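PDB 3GNL: uncharacterized protein, DUF633, LMOf2365_1472 from Listeria monocytogenes str. 4b F2365, which is of unknown function but belongs to the tRNA (adenine(22)-N(1))-methyltransferase family and so probably methylates an adenine of tRNA at N1. Local coordinates for residues 9-14 and 154-159. Residues are numbered along the deposited sequence; the frame is centred on the assembly and turned at random.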
ATOM      1  N   SER A   9      -1.626  12.166  10.086  1.00 23.64           N
ATOM      2  CA  SER A   9      -2.900  11.903   9.436  1.00 23.56           C
ATOM      3  C   SER A   9      -3.430  10.517   9.858  1.00 23.13           C
ATOM      4  O   SER A   9      -2.643   9.658  10.284  1.00 24.03           O
ATOM      5  CB  SER A   9      -2.762  11.935   7.900  1.00 22.32           C
ATOM      6  OG  SER A   9      -1.965  10.855   7.444  1.00 24.33           O
ATOM      7  N   LYS A  10      -4.737  10.301   9.718  1.00 24.40           N
ATOM      8  CA  LYS A  10      -5.316   8.998  10.062  1.00 25.59           C
ATOM      9  C   LYS A  10      -4.700   7.910   9.195  1.00 23.28           C
ATOM     10  O   LYS A  10      -4.492   6.783   9.635  1.00 24.67           O
ATOM     11  CB  LYS A  10      -6.842   9.006   9.920  1.00 27.03           C
ATOM     12  CG  LYS A  10      -7.504   9.916  10.911  1.00 30.92           C
ATOM     13  CD  LYS A  10      -7.642   9.219  12.269  1.00 35.29           C
ATOM     14  CE  LYS A  10      -8.649   9.963  13.162  1.00 37.53           C
ATOM     15  NZ  LYS A  10      -7.957  11.096  13.835  1.00 38.98           N
ATOM     16  N   ARG A  11      -4.422   8.253   7.946  1.00 22.71           N
ATOM     17  CA  ARG A  11      -3.772   7.319   7.014  1.00 20.71           C
ATOM     18  C   ARG A  11      -2.395   6.901   7.540  1.00 20.54           C
ATOM     19  O   ARG A  11      -2.065   5.691   7.601  1.00 20.04           O
ATOM     20  CB  ARG A  11      -3.666   7.967   5.620  1.00 20.21           C
ATOM     21  CG  ARG A  11      -2.983   7.111   4.561  1.00 20.92           C
ATOM     22  CD  ARG A  11      -2.876   7.887   3.261  1.00 20.71           C
ATOM     23  NE  ARG A  11      -2.005   9.046   3.435  1.00 22.15           N
ATOM     24  CZ  ARG A  11      -0.707   9.080   3.127  1.00 22.49           C
ATOM     25  NH1 ARG A  11      -0.096   8.018   2.612  1.00 21.80           N
ATOM     26  NH2 ARG A  11       0.006  10.182   3.369  1.00 25.06           N
ATOM     27  N   LEU A  12      -1.563   7.884   7.868  1.00 20.77           N
ATOM     28  CA  LEU A  12      -0.220   7.552   8.340  1.00 19.72           C
ATOM     29  C   LEU A  12      -0.216   6.960   9.725  1.00 19.95           C
ATOM     30  O   LEU A  12       0.644   6.138  10.006  1.00 21.01           O
ATOM     31  CB  LEU A  12       0.741   8.746   8.225  1.00 20.06           C
ATOM     32  CG  LEU A  12       1.093   9.105   6.780  1.00 21.79           C
ATOM     33  CD1 LEU A  12       1.892  10.432   6.839  1.00 23.02           C
ATOM     34  CD2 LEU A  12       1.856   8.009   6.043  1.00 24.59           C
ATOM     35  N   GLU A  13      -1.191   7.319  10.556  1.00 21.89           N
ATOM     36  CA  GLU A  13      -1.334   6.743  11.877  1.00 23.27           C
ATOM     37  C   GLU A  13      -1.653   5.248  11.725  1.00 22.99           C
ATOM     38  O   GLU A  13      -1.071   4.394  12.438  1.00 23.11           O
ATOM     39  CB  GLU A  13      -2.446   7.445  12.638  1.00 26.70           C
ATOM     40  CG  GLU A  13      -2.668   6.886  14.058  1.00 32.67           C
ATOM     41  CD  GLU A  13      -3.672   7.700  14.843  1.00 37.95           C
ATOM     42  OE1 GLU A  13      -4.848   7.780  14.430  1.00 40.66           O
ATOM     43  OE2 GLU A  13      -3.282   8.293  15.868  1.00 41.98           O
ATOM     44  N   LYS A  14      -2.507   4.924  10.760  1.00 20.62           N
ATOM     45  CA  LYS A  14      -2.848   3.514  10.560  1.00 21.84           C
ATOM     46  C   LYS A  14      -1.647   2.743  10.085  1.00 20.59           C
ATOM     47  O   LYS A  14      -1.389   1.644  10.547  1.00 20.55           O
ATOM     48  CB  LYS A  14      -4.105   3.334   9.657  1.00 21.42           C
ATOM     49  CG  LYS A  14      -4.617   1.880   9.613  1.00 22.92           C
ATOM     50  CD  LYS A  14      -5.038   1.439  11.033  1.00 24.72           C
ATOM     51  CE  LYS A  14      -5.889   0.203  11.009  1.00 26.75           C
ATOM     52  NZ  LYS A  14      -6.216  -0.180  12.424  1.00 28.94           N
ATOM     53  N   LYS A 154     -11.491  10.302   0.622  1.00 33.47           N
ATOM     54  CA  LYS A 154     -10.765   9.376  -0.247  1.00 31.67           C
ATOM     55  C   LYS A 154     -10.642   8.070   0.517  1.00 28.32           C
ATOM     56  O   LYS A 154     -10.446   8.095   1.733  1.00 27.09           O
ATOM     57  CB  LYS A 154      -9.377   9.920  -0.603  1.00 33.33           C
ATOM     58  CG  LYS A 154      -9.357  10.778  -1.864  1.00 37.24           C
ATOM     59  CD  LYS A 154      -8.059  11.588  -1.955  1.00 39.35           C
ATOM     60  CE  LYS A 154      -8.030  12.710  -0.899  1.00 41.58           C
ATOM     61  NZ  LYS A 154      -6.675  13.325  -0.751  1.00 42.94           N
ATOM     62  N   VAL A 155     -10.776   6.945  -0.179  1.00 26.16           N
ATOM     63  CA  VAL A 155     -10.628   5.628   0.495  1.00 25.27           C
ATOM     64  C   VAL A 155      -9.195   5.111   0.298  1.00 25.66           C
ATOM     65  O   VAL A 155      -8.711   5.075  -0.823  1.00 26.23           O
ATOM     66  CB  VAL A 155     -11.689   4.597   0.012  1.00 25.72           C
ATOM     67  CG1 VAL A 155     -11.521   3.241   0.724  1.00 26.28           C
ATOM     68  CG2 VAL A 155     -13.054   5.100   0.346  1.00 27.84           C
ATOM     69  N   TYR A 156      -8.540   4.666   1.381  1.00 22.85           N
ATOM     70  CA  TYR A 156      -7.179   4.172   1.312  1.00 22.20           C
ATOM     71  C   TYR A 156      -7.134   2.761   1.865  1.00 20.80           C
ATOM     72  O   TYR A 156      -7.699   2.467   2.921  1.00 21.76           O
ATOM     73  CB  TYR A 156      -6.252   5.009   2.199  1.00 22.31           C
ATOM     74  CG  TYR A 156      -6.155   6.441   1.789  1.00 25.53           C
ATOM     75  CD1 TYR A 156      -5.366   6.799   0.703  1.00 26.43           C
ATOM     76  CD2 TYR A 156      -6.878   7.422   2.467  1.00 26.92           C
ATOM     77  CE1 TYR A 156      -5.290   8.141   0.269  1.00 28.70           C
ATOM     78  CE2 TYR A 156      -6.814   8.790   2.051  1.00 29.17           C
ATOM     79  CZ  TYR A 156      -6.007   9.114   0.960  1.00 28.26           C
ATOM     80  OH  TYR A 156      -5.912  10.442   0.515  1.00 29.82           O
ATOM     81  N   GLU A 157      -6.373   1.918   1.199  1.00 20.97           N
ATOM     82  CA  GLU A 157      -6.111   0.548   1.655  1.00 20.93           C
ATOM     83  C   GLU A 157      -4.665   0.426   2.113  1.00 20.91           C
ATOM     84  O   GLU A 157      -3.755   1.039   1.518  1.00 19.65           O
ATOM     85  CB  GLU A 157      -6.361  -0.452   0.522  1.00 23.16           C
ATOM     86  CG  GLU A 157      -7.838  -0.597   0.079  1.00 25.81           C
ATOM     87  CD  GLU A 157      -7.927  -1.072  -1.357  1.00 29.89           C
ATOM     88  OE1 GLU A 157      -7.462  -0.350  -2.296  1.00 33.41           O
ATOM     89  OE2 GLU A 157      -8.465  -2.154  -1.551  1.00 29.16           O
ATOM     90  N   ILE A 158      -4.481  -0.373   3.168  1.00 19.65           N
ATOM     91  CA  ILE A 158      -3.131  -0.658   3.740  1.00 19.10           C
ATOM     92  C   ILE A 158      -3.019  -2.173   3.821  1.00 19.84           C
ATOM     93  O   ILE A 158      -3.993  -2.869   4.116  1.00 20.20           O
ATOM     94  CB  ILE A 158      -2.995  -0.042   5.149  1.00 20.25           C
ATOM     95  CG1 ILE A 158      -3.139   1.492   5.025  1.00 22.27           C
ATOM     96  CG2 ILE A 158      -1.629  -0.436   5.806  1.00 19.70           C
ATOM     97  CD1 ILE A 158      -3.398   2.151   6.321  1.00 22.58           C
HETATM   98  N   MSE A 159      -1.850  -2.699   3.499  1.00 18.79           N
HETATM   99  CA  MSE A 159      -1.643  -4.140   3.629  1.00 19.86           C
HETATM  100  C   MSE A 159      -0.303  -4.384   4.318  1.00 20.05           C
HETATM  101  O   MSE A 159       0.668  -3.665   4.095  1.00 18.88           O
HETATM  102  CB  MSE A 159      -1.682  -4.841   2.266  1.00 22.73           C
HETATM  103  CG  MSE A 159      -0.576  -4.535   1.320  1.00 25.08           C
HETATM  104 SE   MSE A 159      -0.875  -5.578  -0.357  1.00 29.18          SE
HETATM  105  CE  MSE A 159      -2.247  -4.410  -1.086  1.00 19.19           C
TER
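R11 and Y156, with K14 and I158, join the N-terminal helix 10-16 to one face of the sheet of a Rossmann-like methyltransferase fold. Strand order 3-2-1-4-5-7-6, with strand 154-163 antiparallel to its neighbours 120-125 and 141-151, identifies the class I methyltransferase sheet; strand 154-163 is its seventh. The segments run nearly parallel, at 11°, with axes 9.8 Å apart, and no hydrogen bond crosses between them.

The aromatic contact is a CH-pi interaction. R11 CD lies 3.7 Å from the centroid of the Y156 ring and 10° off its normal, so the methylene sits over the middle of the face. The R11 chain leaves the helix extended, with CG anti to the backbone N, is straight through CD and then bends at chi3, which carries the guanidinium away from the ring. At 5.8 Å from R11 CZ to the Y156 ring centroid, any cation-pi attraction is weak, and the guanidinium and ring planes are tilted 47° apart. The polar end of R11 is held instead by Q124 of the adjacent strand 120-125, whose OE1 accepts a hydrogen bond from R11 NH1, while L12 CG rests over one guanidinium face, toward its rim.

Aliphatic contact continues one turn along the helix. I158 CD1 touches the base of K14, and R11 O is 4.0 Å from that same I158 CD1. The K14 chain turns at chi2, so that the ammonium group departs from the strand while CB and CG stay on I158.

Polar bonds gather at the helix start. S9 is the N-cap, its OG accepting from L12 N at 3.0 Å, and E151 of strand 141-151 receives the amides of K10 (at OE2) and R11 (at OE1), tying this end to the sheet as well. Closest of all across the contact, K14 CG stands 3.5 Å from I158 CD1.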